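Local coordinates for structural polyprotein, VP3 (Israeli acute paralysis virus, PDB 5CDD) that probably serves as a structural subunit of the virion, building the icosahedral capsid shell together with VP1 and VP2 as one piece of the viral structural polyprotein, at residues 63-69 with 257-263; 132-136 with 205-209; 77-81 with 239-243; 147-151 with 245-249. Residues are numbered along the deposited sequence.

Interaction 1. Residues 63-69 with 257-263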
loop_
_atom_site.group_PDB
_atom_site.type_symbol
_atom_site.label_atom_id
_atom_site.label_comp_id
_atom_site.label_asym_id
_atom_site.label_seq_id
_atom_site.Cartn_x
_atom_site.Cartn_y
_atom_site.Cartn_z
ATOM N N PRO B 63 36.773 -24.932 28.590
ATOM C CA PRO B 63 37.273 -25.510 29.842
ATOM C C PRO B 63 38.531 -24.827 30.373
ATOM O O PRO B 63 39.352 -24.324 29.604
ATOM C CB PRO B 63 37.536 -26.969 29.469
ATOM C CG PRO B 63 36.597 -27.213 28.324
ATOM C CD PRO B 63 36.750 -25.948 27.527
ATOM N N ALA B 64 38.675 -24.821 31.694
ATOM C CA ALA B 64 39.835 -24.217 32.339
ATOM C C ALA B 64 40.115 -24.924 33.662
ATOM O O ALA B 64 39.191 -25.372 34.344
ATOM C CB ALA B 64 39.593 -22.732 32.577
ATOM N N VAL B 65 41.391 -25.027 34.021
ATOM C CA VAL B 65 41.788 -25.684 35.263
ATOM C C VAL B 65 41.736 -24.730 36.454
ATOM O O VAL B 65 42.342 -23.659 36.432
ATOM C CB VAL B 65 43.220 -26.246 35.162
ATOM C CG1 VAL B 65 43.577 -26.976 36.426
ATOM C CG2 VAL B 65 43.325 -27.186 34.000
ATOM N N LYS B 66 41.008 -25.126 37.493
ATOM C CA LYS B 66 40.888 -24.314 38.693
ATOM C C LYS B 66 41.696 -24.905 39.845
ATOM O O LYS B 66 42.177 -24.171 40.711
ATOM C CB LYS B 66 39.416 -24.186 39.101
ATOM C CG LYS B 66 38.574 -23.308 38.184
ATOM C CD LYS B 66 38.935 -21.829 38.313
ATOM C CE LYS B 66 38.622 -21.284 39.699
ATOM N NZ LYS B 66 38.919 -19.830 39.821
ATOM N N HIS B 67 41.856 -26.226 39.849
ATOM C CA HIS B 67 42.598 -26.891 40.913
ATOM C C HIS B 67 43.490 -28.038 40.451
ATOM O O HIS B 67 43.194 -28.723 39.474
ATOM C CB HIS B 67 41.632 -27.442 41.963
ATOM C CG HIS B 67 40.667 -26.430 42.492
ATOM N ND1 HIS B 67 41.072 -25.298 43.164
ATOM C CD2 HIS B 67 39.315 -26.379 42.444
ATOM C CE1 HIS B 67 40.009 -24.591 43.506
ATOM N NE2 HIS B 67 38.931 -25.225 43.081
ATOM N N VAL B 68 44.586 -28.228 41.177
ATOM C CA VAL B 68 45.533 -29.307 40.930
ATOM C C VAL B 68 45.894 -29.788 42.333
ATOM O O VAL B 68 46.915 -29.397 42.897
ATOM C CB VAL B 68 46.812 -28.818 40.211
ATOM C CG1 VAL B 68 47.759 -29.987 40.001
ATOM C CG2 VAL B 68 46.454 -28.200 38.870
ATOM N N LEU B 69 45.029 -30.627 42.894
ATOM C CA LEU B 69 45.204 -31.156 44.241
ATOM C C LEU B 69 46.234 -32.276 44.349
ATOM O O LEU B 69 46.647 -32.863 43.348
ATOM C CB LEU B 69 43.860 -31.666 44.762
ATOM C CG LEU B 69 42.660 -30.733 44.586
ATOM C CD1 LEU B 69 41.393 -31.476 44.969
ATOM C CD2 LEU B 69 42.832 -29.482 45.430
ATOM N N SER B 257 48.013 -36.537 41.332
ATOM C CA SER B 257 47.453 -35.201 41.256
ATOM C C SER B 257 46.023 -35.279 40.759
ATOM O O SER B 257 45.693 -36.106 39.907
ATOM C CB SER B 257 48.283 -34.325 40.319
ATOM O OG SER B 257 49.598 -34.167 40.817
ATOM N N ILE B 258 45.173 -34.427 41.315
ATOM C CA ILE B 258 43.777 -34.380 40.913
ATOM C C ILE B 258 43.528 -33.035 40.244
ATOM O O ILE B 258 43.522 -31.995 40.902
ATOM C CB ILE B 258 42.839 -34.532 42.121
ATOM C CG1 ILE B 258 43.160 -35.831 42.858
ATOM C CG2 ILE B 258 41.389 -34.535 41.657
ATOM C CD1 ILE B 258 42.340 -36.045 44.097
ATOM N N VAL B 259 43.345 -33.060 38.930
ATOM C CA VAL B 259 43.097 -31.841 38.173
ATOM C C VAL B 259 41.595 -31.612 38.038
ATOM O O VAL B 259 40.839 -32.546 37.765
ATOM C CB VAL B 259 43.724 -31.925 36.766
ATOM C CG1 VAL B 259 43.543 -30.606 36.033
ATOM C CG2 VAL B 259 45.197 -32.270 36.879
ATOM N N VAL B 260 41.169 -30.369 38.235
ATOM C CA VAL B 260 39.755 -30.026 38.141
ATOM C C VAL B 260 39.502 -28.933 37.110
ATOM O O VAL B 260 40.029 -27.826 37.225
ATOM C CB VAL B 260 39.208 -29.548 39.501
ATOM C CG1 VAL B 260 37.723 -29.246 39.385
ATOM C CG2 VAL B 260 39.459 -30.606 40.562
ATOM N N TRP B 261 38.694 -29.254 36.103
ATOM C CA TRP B 261 38.350 -28.301 35.054
ATOM C C TRP B 261 36.950 -27.759 35.314
ATOM O O TRP B 261 36.099 -28.462 35.858
ATOM C CB TRP B 261 38.388 -28.970 33.679
ATOM C CG TRP B 261 39.744 -29.459 33.271
ATOM C CD1 TRP B 261 40.420 -30.533 33.779
ATOM C CD2 TRP B 261 40.590 -28.894 32.262
ATOM N NE1 TRP B 261 41.634 -30.672 33.147
ATOM C CE2 TRP B 261 41.763 -29.679 32.212
ATOM C CE3 TRP B 261 40.470 -27.798 31.395
ATOM C CZ2 TRP B 261 42.812 -29.403 31.328
ATOM C CZ3 TRP B 261 41.514 -27.525 30.514
ATOM C CH2 TRP B 261 42.669 -28.325 30.489
ATOM N N LYS B 262 36.713 -26.512 34.918
ATOM C CA LYS B 262 35.412 -25.887 35.125
ATOM C C LYS B 262 34.895 -25.145 33.896
ATOM O O LYS B 262 35.657 -24.495 33.179
ATOM C CB LYS B 262 35.489 -24.915 36.308
ATOM C CG LYS B 262 34.207 -24.140 36.568
ATOM C CD LYS B 262 34.374 -23.147 37.709
ATOM C CE LYS B 262 33.091 -22.366 37.950
ATOM N NZ LYS B 262 33.200 -21.432 39.104
ATOM N N TRP B 263 33.591 -25.253 33.662
ATOM C CA TRP B 263 32.936 -24.577 32.546
ATOM C C TRP B 263 31.425 -24.702 32.741
ATOM O O TRP B 263 30.970 -25.474 33.585
ATOM C CB TRP B 263 33.386 -25.175 31.204
ATOM C CG TRP B 263 32.779 -26.496 30.841
ATOM C CD1 TRP B 263 31.604 -26.704 30.176
ATOM C CD2 TRP B 263 33.316 -27.795 31.123
ATOM N NE1 TRP B 263 31.376 -28.051 30.024
ATOM C CE2 TRP B 263 32.410 -28.744 30.597
ATOM C CE3 TRP B 263 34.472 -28.250 31.770
ATOM C CZ2 TRP B 263 32.626 -30.124 30.698
ATOM C CZ3 TRP B 263 34.688 -29.624 31.871
ATOM C CH2 TRP B 263 33.766 -30.542 31.336
#
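Strands 64-69 and 257-263 run antiparallel, their axes 4.4 Å apart at closest. Ile258 and Leu69 exchange two bonds, Leu69 N to Ile258 O (2.8 Å) and Ile258 N to Leu69 O (3.0 Å). After the non-hydrogen-bonded pair Val68-Val259, a classic beta bulge interrupts the register: Lys66 and His67 both face Val260, whose O accepts from Lys66 N (2.9 Å) and whose N donates to His67 O (2.9 Å). Beyond it Lys262 N reaches Ala64 O (2.8 Å), whereas the return bond from Ala64 N to Lys262 O is weak (3.4 Å). Val65 CG2 sits over the six-membered ring of Trp261, a CH-pi contact 3.4 Å from the centroid. The buried polar ends find partners within the chain: Lys66 NZ is hydrogen-bonded to Ser99 OG and, like Lys262 NZ, salt-bridged to Glu124; His67 NE2 is hydrogen-bonded to Tyr98 OH. On its other edge 257-263 is hydrogen-bonded to strand 132-144, while helix 122-127 and strand 90-92 pack against the face bearing Lys262, Val260 and His67.

Interaction 2. Residues 132-136 with 205-209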
loop_
_atom_site.group_PDB
_atom_site.type_symbol
_atom_site.label_atom_id
_atom_site.label_comp_id
_atom_site.label_asym_id
_atom_site.label_seq_id
_atom_site.Cartn_x
_atom_site.Cartn_y
_atom_site.Cartn_z
ATOM N N TYR B 132 22.854 -11.348 37.511
ATOM C CA TYR B 132 22.420 -12.670 37.949
ATOM C C TYR B 132 22.680 -13.705 36.868
ATOM O O TYR B 132 22.747 -13.376 35.684
ATOM C CB TYR B 132 20.927 -12.664 38.292
ATOM C CG TYR B 132 20.480 -11.467 39.098
ATOM C CD1 TYR B 132 19.927 -10.351 38.473
ATOM C CD2 TYR B 132 20.623 -11.441 40.484
ATOM C CE1 TYR B 132 19.524 -9.239 39.207
ATOM C CE2 TYR B 132 20.224 -10.332 41.229
ATOM C CZ TYR B 132 19.676 -9.236 40.583
ATOM O OH TYR B 132 19.281 -8.135 41.308
ATOM N N TRP B 133 22.819 -14.961 37.281
ATOM C CA TRP B 133 23.080 -16.049 36.349
ATOM C C TRP B 133 22.209 -17.268 36.620
ATOM O O TRP B 133 21.500 -17.343 37.624
ATOM C CB TRP B 133 24.546 -16.479 36.429
ATOM C CG TRP B 133 24.914 -17.078 37.757
ATOM C CD1 TRP B 133 25.266 -16.405 38.889
ATOM C CD2 TRP B 133 24.914 -18.471 38.099
ATOM N NE1 TRP B 133 25.486 -17.290 39.918
ATOM C CE2 TRP B 133 25.276 -18.564 39.461
ATOM C CE3 TRP B 133 24.641 -19.648 37.389
ATOM C CZ2 TRP B 133 25.373 -19.790 40.129
ATOM C CZ3 TRP B 133 24.737 -20.868 38.053
ATOM C CH2 TRP B 133 25.101 -20.928 39.411
ATOM N N ARG B 134 22.293 -18.228 35.707
ATOM C CA ARG B 134 21.557 -19.483 35.790
ATOM C C ARG B 134 22.206 -20.402 34.765
ATOM O O ARG B 134 22.269 -20.068 33.582
ATOM C CB ARG B 134 20.086 -19.266 35.433
ATOM C CG ARG B 134 19.247 -20.526 35.503
ATOM C CD ARG B 134 17.873 -20.307 34.901
ATOM N NE ARG B 134 17.068 -21.524 34.940
ATOM C CZ ARG B 134 16.454 -21.985 36.025
ATOM N NH1 ARG B 134 16.547 -21.325 37.170
ATOM N NH2 ARG B 134 15.754 -23.108 35.968
ATOM N N ALA B 135 22.705 -21.551 35.211
ATOM C CA ALA B 135 23.355 -22.472 34.291
ATOM C C ALA B 135 23.659 -23.836 34.890
ATOM O O ALA B 135 23.511 -24.058 36.092
ATOM C CB ALA B 135 24.643 -21.844 33.766
ATOM N N THR B 136 24.077 -24.751 34.022
ATOM C CA THR B 136 24.444 -26.099 34.425
ATOM C C THR B 136 25.960 -26.093 34.543
ATOM O O THR B 136 26.665 -25.951 33.545
ATOM C CB THR B 136 24.022 -27.137 33.367
ATOM O OG1 THR B 136 22.592 -27.173 33.274
ATOM C CG2 THR B 136 24.537 -28.515 33.737
ATOM N N VAL B 205 26.244 -30.521 36.974
ATOM C CA VAL B 205 25.267 -30.173 37.997
ATOM C C VAL B 205 24.266 -29.128 37.506
ATOM O O VAL B 205 24.588 -27.944 37.402
ATOM C CB VAL B 205 25.965 -29.634 39.267
ATOM C CG1 VAL B 205 24.944 -29.434 40.379
ATOM C CG2 VAL B 205 27.054 -30.595 39.710
ATOM N N PRO B 206 23.037 -29.559 37.181
ATOM C CA PRO B 206 21.996 -28.643 36.706
ATOM C C PRO B 206 21.692 -27.569 37.749
ATOM O O PRO B 206 22.019 -27.724 38.925
ATOM C CB PRO B 206 20.808 -29.568 36.470
ATOM C CG PRO B 206 21.469 -30.840 36.045
ATOM C CD PRO B 206 22.600 -30.960 37.038
ATOM N N PHE B 207 21.062 -26.484 37.318
ATOM C CA PHE B 207 20.733 -25.395 38.226
ATOM C C PHE B 207 19.616 -25.786 39.188
ATOM O O PHE B 207 18.499 -26.091 38.767
ATOM C CB PHE B 207 20.304 -24.162 37.429
ATOM C CG PHE B 207 20.159 -22.919 38.263
ATOM C CD1 PHE B 207 21.281 -22.197 38.661
ATOM C CD2 PHE B 207 18.902 -22.467 38.649
ATOM C CE1 PHE B 207 21.152 -21.041 39.430
ATOM C CE2 PHE B 207 18.761 -21.313 39.418
ATOM C CZ PHE B 207 19.889 -20.599 39.807
ATOM N N VAL B 208 19.925 -25.784 40.481
ATOM C CA VAL B 208 18.936 -26.107 41.504
ATOM C C VAL B 208 18.987 -25.061 42.608
ATOM O O VAL B 208 20.021 -24.861 43.246
ATOM C CB VAL B 208 19.171 -27.506 42.120
ATOM C CG1 VAL B 208 18.924 -28.577 41.069
ATOM C CG2 VAL B 208 20.586 -27.610 42.673
ATOM N N SER B 209 17.861 -24.387 42.820
ATOM C CA SER B 209 17.771 -23.349 43.835
ATOM C C SER B 209 16.316 -22.929 44.000
ATOM O O SER B 209 15.473 -23.258 43.167
ATOM C CB SER B 209 18.618 -22.144 43.413
ATOM O OG SER B 209 18.592 -21.121 44.391
#
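Phe207 is the centre of this contact, joined to 132-136 by side-chain packing with no hydrogen bond between the segments. Its t rotamer (chi1 -171°) extends the ring toward the strand, between the side chains of Trp133 and Arg134. Trp133, in the p rotamer, turns its indole alongside, and the edge of Phe207 meets the indole face in an offset edge-to-face pair, with planes at 83° and Phe207 CD1 3.8 Å from Trp133 CZ3. Arg134 has chi1 to chi3 all t, so its extended aliphatic chain passes over the face of Phe207, with CG 3.8 Å from the ring centroid in a CH-pi contact. Phe207 CD2 lies over the face of the Arg134 guanidinium, 3.0 Å from Arg134 NH1, which is hydrogen-bonded to Met212 O. Farther on, Thr136 CA makes a CA-H...O contact with Val205 O (3.5 Å), while Thr136 OG1 bonds to Asp266. The loop leaves strand 202-205, a partner of 132-144, and Phe207 also touches strand 214-215; strand 267-270 pairs with 132-136 as well.

Interaction 3. Residues 77-81 with 239-243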
loop_
_atom_site.group_PDB
_atom_site.type_symbol
_atom_site.label_atom_id
_atom_site.label_comp_id
_atom_site.label_asym_id
_atom_site.label_seq_id
_atom_site.Cartn_x
_atom_site.Cartn_y
_atom_site.Cartn_z
ATOM N N ILE B 77 40.351 -41.249 54.870
ATOM C CA ILE B 77 39.114 -41.379 54.111
ATOM C C ILE B 77 38.003 -40.486 54.666
ATOM O O ILE B 77 38.081 -39.998 55.796
ATOM C CB ILE B 77 38.607 -42.835 54.100
ATOM C CG1 ILE B 77 38.285 -43.286 55.526
ATOM C CG2 ILE B 77 39.660 -43.736 53.483
ATOM C CD1 ILE B 77 37.622 -44.644 55.611
ATOM N N GLN B 78 36.964 -40.291 53.863
ATOM C CA GLN B 78 35.830 -39.460 54.241
ATOM C C GLN B 78 36.260 -38.111 54.824
ATOM O O GLN B 78 35.641 -37.599 55.750
ATOM C CB GLN B 78 34.932 -40.204 55.235
ATOM C CG GLN B 78 34.306 -41.468 54.669
ATOM C CD GLN B 78 33.139 -41.952 55.501
ATOM O OE1 GLN B 78 33.273 -42.195 56.700
ATOM N NE2 GLN B 78 31.984 -42.100 54.865
ATOM N N LYS B 79 37.329 -37.545 54.272
ATOM C CA LYS B 79 37.843 -36.248 54.701
ATOM C C LYS B 79 38.178 -35.463 53.439
ATOM O O LYS B 79 39.003 -35.901 52.635
ATOM C CB LYS B 79 39.103 -36.416 55.559
ATOM C CG LYS B 79 39.705 -35.096 56.027
ATOM C CD LYS B 79 40.996 -35.289 56.812
ATOM C CE LYS B 79 41.670 -33.950 57.107
ATOM N NZ LYS B 79 41.994 -33.203 55.856
ATOM N N PRO B 80 37.552 -34.289 53.249
ATOM C CA PRO B 80 37.857 -33.526 52.038
ATOM C C PRO B 80 39.349 -33.341 51.836
ATOM O O PRO B 80 40.058 -32.913 52.746
ATOM C CB PRO B 80 37.122 -32.205 52.264
ATOM C CG PRO B 80 37.151 -32.053 53.740
ATOM C CD PRO B 80 36.809 -33.453 54.208
ATOM N N ILE B 81 39.820 -33.684 50.642
ATOM C CA ILE B 81 41.232 -33.556 50.309
ATOM C C ILE B 81 41.777 -32.186 50.678
ATOM O O ILE B 81 41.317 -31.164 50.170
ATOM C CB ILE B 81 41.473 -33.793 48.812
ATOM C CG1 ILE B 81 41.331 -35.281 48.518
ATOM C CG2 ILE B 81 42.853 -33.272 48.414
ATOM C CD1 ILE B 81 41.418 -35.640 47.075
ATOM N N CYS B 239 32.191 -31.948 46.973
ATOM C CA CYS B 239 33.187 -32.341 47.953
ATOM C C CYS B 239 33.923 -33.591 47.492
ATOM O O CYS B 239 33.300 -34.604 47.167
ATOM C CB CYS B 239 32.509 -32.587 49.301
ATOM S SG CYS B 239 33.647 -32.732 50.681
ATOM N N ILE B 240 35.251 -33.510 47.462
ATOM C CA ILE B 240 36.081 -34.630 47.034
ATOM C C ILE B 240 36.757 -35.297 48.235
ATOM O O ILE B 240 37.724 -34.771 48.790
ATOM C CB ILE B 240 37.160 -34.158 46.036
ATOM C CG1 ILE B 240 36.499 -33.391 44.889
ATOM C CG2 ILE B 240 37.924 -35.354 45.489
ATOM C CD1 ILE B 240 37.476 -32.811 43.890
ATOM N N ARG B 241 36.241 -36.460 48.628
ATOM C CA ARG B 241 36.779 -37.200 49.767
ATOM C C ARG B 241 37.089 -38.644 49.390
ATOM O O ARG B 241 36.319 -39.287 48.678
ATOM C CB ARG B 241 35.773 -37.195 50.922
ATOM C CG ARG B 241 35.292 -35.818 51.328
ATOM C CD ARG B 241 34.365 -35.888 52.531
ATOM N NE ARG B 241 33.275 -36.837 52.332
ATOM C CZ ARG B 241 32.226 -36.947 53.140
ATOM N NH1 ARG B 241 32.122 -36.162 54.204
ATOM N NH2 ARG B 241 31.283 -37.843 52.887
ATOM N N PRO B 242 38.227 -39.171 49.865
ATOM C CA PRO B 242 38.599 -40.554 49.555
ATOM C C PRO B 242 37.680 -41.555 50.253
ATOM O O PRO B 242 37.394 -41.417 51.441
ATOM C CB PRO B 242 40.035 -40.652 50.070
ATOM C CG PRO B 242 40.530 -39.235 50.001
ATOM C CD PRO B 242 39.347 -38.461 50.505
ATOM N N VAL B 243 37.208 -42.552 49.511
ATOM C CA VAL B 243 36.350 -43.588 50.080
ATOM C C VAL B 243 37.278 -44.729 50.480
ATOM O O VAL B 243 37.109 -45.359 51.525
ATOM C CB VAL B 243 35.328 -44.108 49.047
ATOM C CG1 VAL B 243 34.575 -45.302 49.610
ATOM C CG2 VAL B 243 34.358 -43.007 48.685
#
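At Ile77 the loop meets the strand end closely, its CA lying 3.2 Å from Pro242 O and its CG2 3.6 Å from Val243 O. Gln78 follows with the firmer tie, its N donating to Pro242 O at 2.7 Å; its positive phi and psi (48/37) bend the chain here, and its CA lies over one face of the Arg241 guanidinium. Lys79 directs its CA-to-CB bond away, so its contacts come from the backbone, with O 3.3 Å from Pro242 CD and C 3.6 Å from Arg241 CG. Pro80 rests on the aliphatic part of Arg241, N to CG 3.3 Å, and brings its CB to 3.9 Å from Cys239 SG. The charged end of Arg241 continues past the loop to a salt bridge with Glu154 and hydrogen bonds to Ala183 and Leu178. Ile81 closes the contact with N bonded to Ile240 O (3.0 Å) and CD1 packed 3.8 Å from Ile240 CG2. Two separated backbone bonds fasten the loop to the strand without continuous beta pairing. This loop joins strands 64-72 and 90-92, which belong to different sheets, consistent with an inter-sheet connection in the beta-sandwich (jelly-roll) fold of picornavirus-like capsid proteins.

Interaction 4. Residues 147-151 with 245-249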
loop_
_atom_site.group_PDB
_atom_site.type_symbol
_atom_site.label_atom_id
_atom_site.label_comp_id
_atom_site.label_asym_id
_atom_site.label_seq_id
_atom_site.Cartn_x
_atom_site.Cartn_y
_atom_site.Cartn_z
ATOM N N ALA B 147 49.454 -46.886 36.292
ATOM C CA ALA B 147 48.591 -48.058 36.319
ATOM C C ALA B 147 48.728 -48.822 37.632
ATOM O O ALA B 147 48.000 -49.783 37.877
ATOM C CB ALA B 147 48.917 -48.972 35.147
ATOM N N PHE B 148 49.652 -48.383 38.480
ATOM C CA PHE B 148 49.890 -49.050 39.755
ATOM C C PHE B 148 49.160 -48.425 40.937
ATOM O O PHE B 148 49.093 -49.023 42.013
ATOM C CB PHE B 148 51.394 -49.102 40.029
ATOM C CG PHE B 148 52.166 -49.822 38.963
ATOM C CD1 PHE B 148 51.929 -51.170 38.711
ATOM C CD2 PHE B 148 53.100 -49.149 38.184
ATOM C CE1 PHE B 148 52.607 -51.836 37.694
ATOM C CE2 PHE B 148 53.784 -49.807 37.163
ATOM C CZ PHE B 148 53.536 -51.153 36.918
ATOM N N HIS B 149 48.612 -47.229 40.744
ATOM C CA HIS B 149 47.882 -46.568 41.817
ATOM C C HIS B 149 46.449 -47.076 41.875
ATOM O O HIS B 149 45.806 -47.284 40.843
ATOM C CB HIS B 149 47.870 -45.049 41.626
ATOM C CG HIS B 149 49.214 -44.406 41.766
ATOM N ND1 HIS B 149 50.138 -44.380 40.744
ATOM C CD2 HIS B 149 49.788 -43.759 42.808
ATOM C CE1 HIS B 149 51.222 -43.742 41.148
ATOM N NE2 HIS B 149 51.037 -43.356 42.397
ATOM N N THR B 150 45.959 -47.287 43.090
ATOM C CA THR B 150 44.596 -47.756 43.291
ATOM C C THR B 150 43.952 -46.949 44.410
ATOM O O THR B 150 44.640 -46.283 45.187
ATOM C CB THR B 150 44.556 -49.257 43.655
ATOM O OG1 THR B 150 45.325 -49.485 44.841
ATOM C CG2 THR B 150 45.119 -50.093 42.516
ATOM N N GLY B 151 42.629 -47.011 44.486
ATOM C CA GLY B 151 41.912 -46.268 45.503
ATOM C C GLY B 151 40.621 -45.754 44.904
ATOM O O GLY B 151 40.390 -45.916 43.707
ATOM N N LYS B 245 41.408 -45.452 50.821
ATOM C CA LYS B 245 42.725 -44.831 50.893
ATOM C C LYS B 245 43.552 -45.114 49.638
ATOM O O LYS B 245 43.372 -46.141 48.984
ATOM C CB LYS B 245 43.456 -45.331 52.139
ATOM C CG LYS B 245 44.429 -44.327 52.726
ATOM C CD LYS B 245 44.793 -44.697 54.153
ATOM C CE LYS B 245 45.602 -43.596 54.816
ATOM N NZ LYS B 245 45.907 -43.914 56.238
ATOM N N LEU B 246 44.453 -44.194 49.303
ATOM C CA LEU B 246 45.295 -44.351 48.120
ATOM C C LEU B 246 46.371 -45.413 48.335
ATOM O O LEU B 246 47.133 -45.355 49.298
ATOM C CB LEU B 246 45.963 -43.021 47.762
ATOM C CG LEU B 246 46.863 -43.044 46.522
ATOM C CD1 LEU B 246 46.035 -43.395 45.295
ATOM C CD2 LEU B 246 47.533 -41.694 46.342
ATOM N N MET B 247 46.427 -46.382 47.429
ATOM C CA MET B 247 47.402 -47.464 47.504
ATOM C C MET B 247 48.429 -47.264 46.402
ATOM O O MET B 247 48.081 -46.832 45.309
ATOM C CB MET B 247 46.696 -48.804 47.320
ATOM C CG MET B 247 45.654 -49.094 48.384
ATOM S SD MET B 247 46.377 -49.717 49.918
ATOM C CE MET B 247 46.915 -48.222 50.727
ATOM N N ALA B 248 49.689 -47.579 46.677
ATOM C CA ALA B 248 50.726 -47.396 45.674
ATOM C C ALA B 248 52.012 -48.143 45.976
ATOM O O ALA B 248 52.627 -47.922 47.014
ATOM C CB ALA B 248 51.031 -45.918 45.527
ATOM N N PRO B 249 52.440 -49.042 45.068
ATOM C CA PRO B 249 53.682 -49.781 45.303
ATOM C C PRO B 249 54.775 -48.722 45.434
ATOM O O PRO B 249 54.567 -47.568 45.049
ATOM C CB PRO B 249 53.842 -50.602 44.025
ATOM C CG PRO B 249 52.435 -50.807 43.575
ATOM C CD PRO B 249 51.828 -49.449 43.792
#
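Two backbone hydrogen bonds hold the contact, both between Thr150 and Met247: Thr150 N donates to Met247 O (3.1 Å) and Met247 N to Thr150 O (2.9 Å), nearly straight at 169° and 177°. They define an antiparallel hydrogen-bonded pair. CA-H...O contacts extend it, from His149 CA to Met247 O (3.5 Å) and from Leu246 CA to Thr150 O (3.6 Å). The Thr150 and Met247 side chains share one face of the sheet, with Thr150 OG1 only 2.9 Å from Met247 CB. Gly151 follows with phi 143° and psi 175°, where a CB would collide with the preceding carbonyl and press against Lys245 O. At the loop end Phe148 CB packs on Pro249 CD (3.8 Å) and His149 CD2 approaches Ala248 CB (3.7 Å); the His149 imidazole is held by Thr146 and Ser253. The Phe148 ring meets Phe86 of a neighbouring chain. This is the end of the sheet in which strand 150-159 lies between 236-247 and 189-194, and His149 and Leu246 also pack on Val256 of strand 255-265.

How the interactions relate
Interactions 1, 2 and 3 are buried, interaction 3 with exposed residues at its Ile77-Gln78 end, whereas interaction 4 is only partly buried. Interactions 1 and 2 share one sheet, in which strands 132-144 and 255-265 are neighbours. Interactions 3 and 4 both use strand 236-247 of the four-stranded sheet, and they touch where Ile77 CG2 comes 3.6 Å from Lys245 N. Interaction 3 also bridges the sheets, since Ile81 CD1 packs 3.1 Å from Ile258 CD1 of interaction 1. The chemistry follows position: regular pairing with a bulge in interaction 1, a single bonded pair in interaction 4, two isolated bonds in interaction 3, and aromatic packing without hydrogen bonds in interaction 2.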